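Local structure of methionine gamma-lyase (1E5E) at residues E154-P159 and K303-Y308. The protein belongs to the Cys/Met metabolism family of pyridoxal-phosphate-dependent enzymes, folding in the aspartate aminotransferase manner and assembling from four chains. Residues are numbered along the deposited sequence; the frame is centred on the assembly and turned at random.
Sequences ETPANP and KQMRMY. Unlike the reference sequence in segment 303-308: Tyr308 (reference Ser). With PPJ (N-(hydroxy{3-hydroxy-2-methyl-5-[(phosphonooxy)methyl]pyridin-4-yl}methyl)norvaline), chain C; SO4 (sulfate ion), chain D.
The flat amide of Gln304 meets Thr155 at its nitrogen end: Thr155 CG2 sits off the amide plane, 4.2 Å from Gln304 NE2, and the two side chains cross at about a right angle. Ile164 O and Met166 N grip the two ends of the amide, nitrogen and oxygen respectively, which fixes its flip. The other flat group, the Tyr308 ring, has a sulfate ion at its edge, where Tyr308 OH gives a hydrogen bond to sulfate O4 at 3.0 Å; His298 meets the ring with the planes about 35° apart. A water spans the two segments, accepting from Gln304 NE2 at 3.2 Å and lying 2.9 Å from Thr155 OG1, which also accepts from Ile164 N.

Next along, the Pro156 ring, which follows a cis peptide bond, presents CG to the end of Met305, 4.0 Å from CE. The extended Met305 chain carries SD to the proline, and the bend at chi3 (66°) swings CE in beside it, tip to tip with Pro156 CG. No direct hydrogen bond crosses between the segments.

In this fold type I architecture, the contact joins the loop after strand 148-154 of the seven-stranded sheet to the end of helix 298-304, and Glu154 and Asn158 of 154-159 line the ligand pocket.

On the pocket side, Asn158 ND2 reaches two oxygens of the bound PPJ: O, at 3.2 Å with a nearly straight N-H, and O3, at 3.0 Å in a weak, bent bond. Arg373 NH1 holds the other end of that amide, at OD1. Glu154 OE1 accepts from Asn158 N at 3.0 Å, nearly along its C-O axis, tying the carboxylate to the residue that holds the ligand, while Glu154 OE2 is taken by Tyr111 N.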
loop_
_atom_site.group_PDB
_atom_site.type_symbol
_atom_site.label_atom_id
_atom_site.label_comp_id
_atom_site.label_asym_id
_atom_site.label_seq_id
_atom_site.Cartn_x
_atom_site.Cartn_y
_atom_site.Cartn_z
ATOM N N GLU A 154 -14.159 30.420 6.088
ATOM C CA GLU A 154 -13.528 29.406 6.933
ATOM C C GLU A 154 -13.628 29.896 8.382
ATOM O O GLU A 154 -13.149 31.025 8.613
ATOM C CB GLU A 154 -12.022 29.331 6.721
ATOM C CG GLU A 154 -11.544 28.980 5.328
ATOM C CD GLU A 154 -10.053 29.034 5.113
ATOM O OE1 GLU A 154 -9.317 29.148 6.125
ATOM O OE2 GLU A 154 -9.577 29.043 3.942
ATOM N N THR A 155 -14.045 29.070 9.320
ATOM C CA THR A 155 -13.945 29.483 10.714
ATOM C C THR A 155 -13.613 28.272 11.582
ATOM O O THR A 155 -14.263 27.234 11.514
ATOM C CB THR A 155 -15.255 30.181 11.137
ATOM O OG1 THR A 155 -15.187 30.558 12.505
ATOM C CG2 THR A 155 -16.489 29.281 10.988
ATOM N N PRO A 156 -12.599 28.367 12.436
ATOM C CA PRO A 156 -11.736 29.547 12.533
ATOM C C PRO A 156 -10.906 29.713 11.277
ATOM O O PRO A 156 -10.567 28.686 10.635
ATOM C CB PRO A 156 -10.841 29.274 13.726
ATOM C CG PRO A 156 -11.503 28.163 14.505
ATOM C CD PRO A 156 -12.253 27.368 13.459
ATOM N N ALA A 157 -10.567 30.947 10.899
ATOM C CA ALA A 157 -9.854 31.194 9.659
ATOM C C ALA A 157 -8.364 30.857 9.649
ATOM O O ALA A 157 -7.630 30.968 10.631
ATOM C CB ALA A 157 -9.942 32.685 9.266
ATOM N N ASN A 158 -7.907 30.432 8.473
ATOM C CA ASN A 158 -6.501 30.059 8.283
ATOM C C ASN A 158 -5.796 31.283 7.742
ATOM O O ASN A 158 -6.160 31.685 6.636
ATOM C CB ASN A 158 -6.430 28.887 7.294
ATOM C CG ASN A 158 -5.008 28.411 7.051
ATOM O OD1 ASN A 158 -4.048 28.953 7.633
ATOM N ND2 ASN A 158 -4.879 27.364 6.229
ATOM N N PRO A 159 -4.870 31.876 8.462
ATOM C CA PRO A 159 -4.343 31.375 9.707
ATOM C C PRO A 159 -4.608 32.190 10.961
ATOM O O PRO A 159 -4.094 31.834 12.031
ATOM C CB PRO A 159 -2.844 31.506 9.367
ATOM C CG PRO A 159 -2.763 32.877 8.758
ATOM C CD PRO A 159 -4.074 33.066 8.010
ATOM N N LYS A 303 -20.521 28.502 20.982
ATOM C CA LYS A 303 -21.756 27.967 20.423
ATOM C C LYS A 303 -21.481 27.068 19.213
ATOM O O LYS A 303 -22.165 26.033 19.082
ATOM C CB LYS A 303 -22.726 29.102 20.117
ATOM C CG LYS A 303 -23.656 28.922 18.935
ATOM N N GLN A 304 -20.456 27.343 18.428
ATOM C CA GLN A 304 -20.185 26.554 17.240
ATOM C C GLN A 304 -19.211 25.379 17.377
ATOM O O GLN A 304 -19.207 24.469 16.562
ATOM C CB GLN A 304 -19.556 27.540 16.209
ATOM C CG GLN A 304 -20.502 28.692 15.948
ATOM C CD GLN A 304 -20.132 29.585 14.801
ATOM O OE1 GLN A 304 -21.055 30.159 14.219
ATOM N NE2 GLN A 304 -18.873 29.754 14.401
ATOM N N MET A 305 -18.353 25.395 18.399
ATOM C CA MET A 305 -17.320 24.391 18.592
ATOM C C MET A 305 -17.473 23.568 19.851
ATOM O O MET A 305 -17.501 24.131 20.950
ATOM C CB MET A 305 -15.950 25.140 18.612
ATOM C CG MET A 305 -15.767 26.017 17.380
ATOM S SD MET A 305 -14.279 27.024 17.370
ATOM C CE MET A 305 -13.052 25.709 17.272
ATOM N N ARG A 306 -17.528 22.249 19.761
ATOM C CA ARG A 306 -17.638 21.422 20.949
ATOM C C ARG A 306 -16.316 21.433 21.716
ATOM O O ARG A 306 -16.314 21.016 22.885
ATOM C CB ARG A 306 -17.998 19.978 20.630
ATOM C CG ARG A 306 -19.153 19.868 19.652
ATOM C CD ARG A 306 -19.777 18.456 19.579
ATOM N NE ARG A 306 -20.992 18.597 18.749
ATOM C CZ ARG A 306 -21.023 18.723 17.424
ATOM N NH1 ARG A 306 -19.963 18.685 16.614
ATOM N NH2 ARG A 306 -22.215 18.869 16.854
ATOM N N MET A 307 -15.189 21.615 20.999
ATOM C CA MET A 307 -13.875 21.693 21.616
ATOM C C MET A 307 -13.217 22.917 20.978
ATOM O O MET A 307 -13.692 23.275 19.895
ATOM C CB MET A 307 -12.985 20.451 21.411
ATOM C CG MET A 307 -13.594 19.321 22.242
ATOM S SD MET A 307 -12.647 17.825 22.270
ATOM C CE MET A 307 -12.907 17.181 20.614
ATOM N N TYR A 308 -12.156 23.453 21.553
ATOM C CA TYR A 308 -11.591 24.647 20.948
ATOM C C TYR A 308 -10.491 24.370 19.943
ATOM O O TYR A 308 -9.905 25.335 19.435
ATOM C CB TYR A 308 -11.156 25.636 22.052
ATOM C CG TYR A 308 -12.371 26.194 22.790
ATOM C CD1 TYR A 308 -12.607 25.931 24.135
ATOM C CD2 TYR A 308 -13.271 27.005 22.117
ATOM C CE1 TYR A 308 -13.701 26.485 24.787
ATOM C CE2 TYR A 308 -14.377 27.553 22.737
ATOM C CZ TYR A 308 -14.564 27.293 24.089
ATOM O OH TYR A 308 -15.676 27.821 24.694
HETATM N N1 PPJ C . -8.576 24.237 3.199
HETATM C C2 PPJ C . -7.868 24.561 4.301
HETATM C C6 PPJ C . -7.951 23.789 2.073
HETATM C C2A PPJ C . -8.310 25.408 5.331
HETATM C C3 PPJ C . -6.497 24.235 4.269
HETATM O O3 PPJ C . -5.806 24.682 5.283
HETATM C C4 PPJ C . -5.890 23.580 3.193
HETATM C C4A PPJ C . -4.491 23.308 3.267
HETATM C C5 PPJ C . -6.606 23.394 2.010
HETATM N N PPJ C . -3.631 24.017 4.022
HETATM C C5A PPJ C . -6.159 22.594 0.910
HETATM O OP4 PPJ C . -6.220 21.346 1.240
HETATM P P PPJ C . -5.151 20.449 0.472
HETATM O OP1 PPJ C . -5.468 18.958 0.940
HETATM O OP2 PPJ C . -3.717 20.902 0.885
HETATM O OP3 PPJ C . -5.309 20.562 -1.107
HETATM C CA PPJ C . -2.310 23.722 4.182
HETATM C CB PPJ C . -1.449 23.365 3.045
HETATM C C PPJ C . -1.639 24.599 5.088
HETATM C CG PPJ C . -1.079 24.342 1.988
HETATM C CD PPJ C . 0.276 24.810 2.239
HETATM O O PPJ C . -2.312 25.579 5.574
HETATM O OXT PPJ C . -0.601 24.202 5.774
HETATM S S SO4 D . -15.724 27.655 28.227
HETATM O O1 SO4 D . -14.805 27.125 29.292
HETATM O O2 SO4 D . -15.025 28.706 27.415
HETATM O O3 SO4 D . -16.907 28.323 28.911
HETATM O O4 SO4 D . -16.223 26.515 27.391
HETATM O O HOH W 1 -15.874 28.602 14.558
#